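Local coordinates for nitrogenase molybdenum-iron protein beta chain (Clostridium pasteurianum, PDB 4WES) that forms, with the alpha chain, the molybdenum-iron component of nitrogenase, which reduces dinitrogen to ammonia, and binds an [8Fe-7S] cluster shared with that chain, at residues F375-H378 against Q379-K382; N392-G395 against K396-A399. All blocks are in the same frame, centred on the assembly; numbering follows the deposited sequence. Where two conformers were deposited one is given.

Contact 1 of 2, residues F375-H378 against Q379-K382; sequences FDVH and QWIK
Lys382 lies across the imidazole of His378, one turn back on the alpha-helix 374-383. Its CE sits over one face of the ring, 3.7 Å from the centroid and displaced toward the rim, a CH-pi contact. The closest ring atom is His378 NE2, 3.4 Å from Lys382 CE. The chain is extended as far as CE, and the bend at its last torsion (chi4 -63°) sets the position of NZ. His378 NE2 and Lys382 NZ both reach Glu402 OE1, by a hydrogen bond and a salt bridge, so one carboxylate oxygen helps hold ring and ammonium together. The Gln379 amide meets the Phe375 ring at an angle of 49° between planes, with Gln379 CD 3.6 Å from Phe375 CE2. That amide is tied to the N-terminal segment: OE1 accepts from Val10 N and NE2 donates to Pro6 O. Val377 packs with both branches on the next turn: CG1 lies 3.9 Å from Ile381 CD1, and CG2 touches Trp380 CZ3. Asp376 is salt-bridged to Arg12 and Lys369, and Lys367 makes a cation-pi contact with Trp380. Four i to i+4 backbone bonds join the two halves, the straightest from Gln379 N to Phe375 O (171° at the hydrogen). The Asp376 carbonyl accepts from Trp380 N at 3.0 Å, and the same oxygen stands 3.2 Å above the indole plane, near its rim.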
loop_
_atom_site.group_PDB
_atom_site.type_symbol
_atom_site.label_atom_id
_atom_site.label_comp_id
_atom_site.label_asym_id
_atom_site.label_seq_id
_atom_site.Cartn_x
_atom_site.Cartn_y
_atom_site.Cartn_z
ATOM N N PHE B 375 -5.663 18.684 16.000
ATOM C CA PHE B 375 -4.654 19.582 16.573
ATOM C C PHE B 375 -4.152 19.018 17.889
ATOM O O PHE B 375 -2.923 18.984 18.117
ATOM C CB PHE B 375 -5.266 20.986 16.699
ATOM C CG PHE B 375 -4.284 22.078 17.025
ATOM C CD1 PHE B 375 -3.756 22.884 16.038
ATOM C CD2 PHE B 375 -3.933 22.346 18.336
ATOM C CE1 PHE B 375 -2.902 23.922 16.329
ATOM C CE2 PHE B 375 -3.057 23.382 18.621
ATOM C CZ PHE B 375 -2.561 24.187 17.628
ATOM N N ASP B 376 -5.064 18.556 18.738
ATOM C CA ASP B 376 -4.648 17.876 19.981
ATOM C C ASP B 376 -3.662 16.758 19.699
ATOM O O ASP B 376 -2.599 16.671 20.321
ATOM C CB ASP B 376 -5.846 17.245 20.670
ATOM C CG ASP B 376 -6.808 18.246 21.314
ATOM O OD1 ASP B 376 -6.349 19.219 21.959
ATOM O OD2 ASP B 376 -8.033 17.977 21.237
ATOM N N VAL B 377 -4.018 15.845 18.775
ATOM C CA VAL B 377 -3.193 14.676 18.615
ATOM C C VAL B 377 -1.815 15.082 18.094
ATOM O O VAL B 377 -0.801 14.488 18.473
ATOM C CB VAL B 377 -3.873 13.603 17.766
ATOM C CG1 VAL B 377 -2.940 12.408 17.577
ATOM C CG2 VAL B 377 -5.117 13.118 18.474
ATOM N N HIS B 378 -1.782 16.044 17.171
ATOM C CA HIS B 378 -0.485 16.507 16.690
ATOM C C HIS B 378 0.370 17.025 17.848
ATOM O O HIS B 378 1.560 16.701 17.956
ATOM C CB HIS B 378 -0.664 17.532 15.587
ATOM C CG HIS B 378 0.609 17.845 14.880
ATOM N ND1 HIS B 378 0.704 18.899 14.013
ATOM C CD2 HIS B 378 1.820 17.226 14.887
ATOM C CE1 HIS B 378 1.935 18.932 13.530
ATOM N NE2 HIS B 378 2.624 17.907 14.031
ATOM N N GLN B 379 -0.218 17.860 18.697
ATOM C CA GLN B 379 0.535 18.357 19.861
ATOM C C GLN B 379 1.066 17.210 20.709
ATOM O O GLN B 379 2.226 17.244 21.169
ATOM C CB GLN B 379 -0.295 19.288 20.733
ATOM C CG GLN B 379 -0.699 20.575 20.032
ATOM C CD GLN B 379 -0.969 21.687 21.056
ATOM O OE1 GLN B 379 -1.960 21.665 21.771
ATOM N NE2 GLN B 379 -0.041 22.603 21.149
ATOM N N TRP B 380 0.243 16.200 20.962
ATOM C CA TRP B 380 0.705 15.069 21.754
ATOM C C TRP B 380 1.889 14.372 21.091
ATOM O O TRP B 380 2.853 14.018 21.778
ATOM C CB TRP B 380 -0.430 14.076 21.985
ATOM C CG TRP B 380 -1.623 14.648 22.662
ATOM C CD1 TRP B 380 -1.738 15.855 23.329
ATOM C CD2 TRP B 380 -2.896 14.035 22.741
ATOM N NE1 TRP B 380 -3.018 16.018 23.794
ATOM C CE2 TRP B 380 -3.748 14.915 23.432
ATOM C CE3 TRP B 380 -3.402 12.817 22.277
ATOM C CZ2 TRP B 380 -5.077 14.599 23.690
ATOM C CZ3 TRP B 380 -4.713 12.511 22.529
ATOM C CH2 TRP B 380 -5.528 13.394 23.234
ATOM N N ILE B 381 1.798 14.178 19.777
ATOM C CA ILE B 381 2.871 13.531 19.031
ATOM C C ILE B 381 4.173 14.301 19.136
ATOM O O ILE B 381 5.239 13.715 19.229
ATOM C CB ILE B 381 2.437 13.310 17.580
ATOM C CG1 ILE B 381 1.395 12.189 17.522
ATOM C CG2 ILE B 381 3.604 13.002 16.682
ATOM C CD1 ILE B 381 0.651 12.096 16.198
ATOM N N LYS B 382 4.077 15.636 19.142
ATOM C CA LYS B 382 5.291 16.435 19.292
ATOM C C LYS B 382 5.986 16.249 20.641
ATOM O O LYS B 382 7.188 16.519 20.771
ATOM C CB LYS B 382 4.984 17.923 19.101
ATOM C CG LYS B 382 4.598 18.291 17.684
ATOM C CD LYS B 382 4.192 19.750 17.600
ATOM C CE LYS B 382 3.957 20.142 16.165
ATOM N NZ LYS B 382 5.210 20.013 15.359
#

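Contact 2 of 2, residues N392-G395 against K396-A399; sequences NTYG and KFIA
Lys396 N donates to Thr393 O at 2.9 Å, approaching from above the carbonyl plane rather than along a lone pair. Ala399 N makes a more regular helical bond to Gly395 O, also 2.9 Å long. Behind these, Asn392 OD1 accepts from Tyr394 N at 2.9 Å, and Asn392 O accepts from Gly395 N. The first of these two bonds defines an Asx turn. It shapes the chain where it passes from strand 388-391 of the parallel sheet into helix 396-402, a beta-to-alpha connection of this Rossmann-like domain. Asn392 ND2 is bonded to Phe411 O, so with OD1 also engaged both ends of the amide are held and its rotation is fixed. The Lys396 side chain leaves between its own backbone N and carbonyl carbon (chi1 70°), which brings CG to 3.1 Å from Thr393 O. It then runs beside Thr393, with CD 3.7 Å from the threonine CG2. Asp415 takes Lys396 NZ in a salt bridge and pairs with Thr393 OG1, and Glu446 of the second beta subunit gives the ammonium another salt bridge. Tyr394 O lies at the edge of the Phe397 ring, near its plane and 3.5 Å from Phe397 CD1. Phe397 CE1 approaches Tyr394 CD1 more loosely, at 4.3 Å. The tyrosine ring stacks on Trp84 of the alpha chain, while the Phe397 ring meets Phe454 of the second beta subunit edge-to-face.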
loop_
_atom_site.group_PDB
_atom_site.type_symbol
_atom_site.label_atom_id
_atom_site.label_comp_id
_atom_site.label_asym_id
_atom_site.label_seq_id
_atom_site.Cartn_x
_atom_site.Cartn_y
_atom_site.Cartn_z
ATOM N N ASN B 392 -8.715 9.268 9.080
ATOM C CA ASN B 392 -9.185 9.636 7.755
ATOM C C ASN B 392 -8.132 10.483 7.048
ATOM O O ASN B 392 -7.005 10.681 7.536
ATOM C CB ASN B 392 -10.548 10.333 7.852
ATOM C CG ASN B 392 -10.476 11.721 8.481
ATOM O OD1 ASN B 392 -9.450 12.388 8.451
ATOM N ND2 ASN B 392 -11.608 12.168 9.014
ATOM N N THR B 393 -8.469 10.985 5.849
ATOM C CA THR B 393 -7.521 11.724 5.022
ATOM C C THR B 393 -6.764 12.816 5.749
ATOM O O THR B 393 -5.593 13.088 5.442
ATOM C CB THR B 393 -8.227 12.252 3.777
ATOM O OG1 THR B 393 -8.568 11.155 2.929
ATOM C CG2 THR B 393 -7.438 13.264 2.982
ATOM N N TYR B 394 -7.421 13.503 6.680
ATOM C CA TYR B 394 -6.803 14.678 7.308
ATOM C C TYR B 394 -5.604 14.345 8.168
ATOM O O TYR B 394 -4.794 15.229 8.450
ATOM C CB TYR B 394 -7.861 15.487 8.072
ATOM C CG TYR B 394 -8.808 16.159 7.112
ATOM C CD1 TYR B 394 -8.401 17.287 6.405
ATOM C CD2 TYR B 394 -10.094 15.688 6.882
ATOM C CE1 TYR B 394 -9.228 17.914 5.488
ATOM C CE2 TYR B 394 -10.923 16.321 5.971
ATOM C CZ TYR B 394 -10.514 17.422 5.292
ATOM O OH TYR B 394 -11.343 18.061 4.401
ATOM N N GLY B 395 -5.419 13.077 8.513
ATOM C CA GLY B 395 -4.181 12.687 9.187
ATOM C C GLY B 395 -2.946 12.804 8.311
ATOM O O GLY B 395 -1.841 12.814 8.829
ATOM N N LYS B 396 -3.127 12.896 6.990
ATOM C CA LYS B 396 -1.976 12.906 6.094
ATOM C C LYS B 396 -1.021 14.045 6.367
ATOM O O LYS B 396 0.178 13.952 6.091
ATOM C CB LYS B 396 -2.446 12.956 4.577
ATOM C CG LYS B 396 -3.072 14.262 4.160
ATOM C CD LYS B 396 -3.917 14.293 2.846
ATOM C CE LYS B 396 -3.132 14.155 1.639
ATOM N NZ LYS B 396 -3.946 13.899 0.462
ATOM N N PHE B 397 -1.547 15.162 6.857
ATOM C CA PHE B 397 -0.704 16.342 7.150
ATOM C C PHE B 397 0.205 16.059 8.319
ATOM O O PHE B 397 1.383 16.447 8.296
ATOM C CB PHE B 397 -1.590 17.562 7.460
ATOM C CG PHE B 397 -2.393 18.069 6.300
ATOM C CD1 PHE B 397 -3.661 17.560 6.027
ATOM C CD2 PHE B 397 -1.932 19.106 5.507
ATOM C CE1 PHE B 397 -4.398 18.046 4.988
ATOM C CE2 PHE B 397 -2.662 19.607 4.471
ATOM C CZ PHE B 397 -3.914 19.075 4.205
ATOM N N ILE B 398 -0.297 15.400 9.348
ATOM C CA ILE B 398 0.524 14.979 10.479
ATOM C C ILE B 398 1.517 13.909 10.056
ATOM O O ILE B 398 2.690 13.944 10.434
ATOM C CB ILE B 398 -0.361 14.486 11.630
ATOM C CG1 ILE B 398 -1.316 15.547 12.130
ATOM C CG2 ILE B 398 0.457 13.961 12.780
ATOM C CD1 ILE B 398 -2.354 15.047 13.102
ATOM N N ALA B 399 1.071 12.956 9.240
ATOM C CA ALA B 399 1.939 11.878 8.796
ATOM C C ALA B 399 3.136 12.431 8.043
ATOM O O ALA B 399 4.262 11.949 8.223
ATOM C CB ALA B 399 1.163 10.896 7.920
#

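In the fold
Contact 1 and contact 2 lie in series along one alpha/beta domain, their centres about 12 Å apart. In sequence, strand 388-391 separates them. Both are largely buried and away from the annotated metal sites. They meet directly: Ile398 CG2 is 3.9 Å from Ile381 CD1, so helices 374-383 and 396-402 pack against each other. Contact 1 belongs wholly to a regular helix, and its outer partners are mostly within the beta chain, among them the N-terminal segment and strand 337-343. Contact 2 is the start of a helix after a turn. Its charged and aromatic groups work at subunit interfaces, with the alpha chain and the second beta subunit.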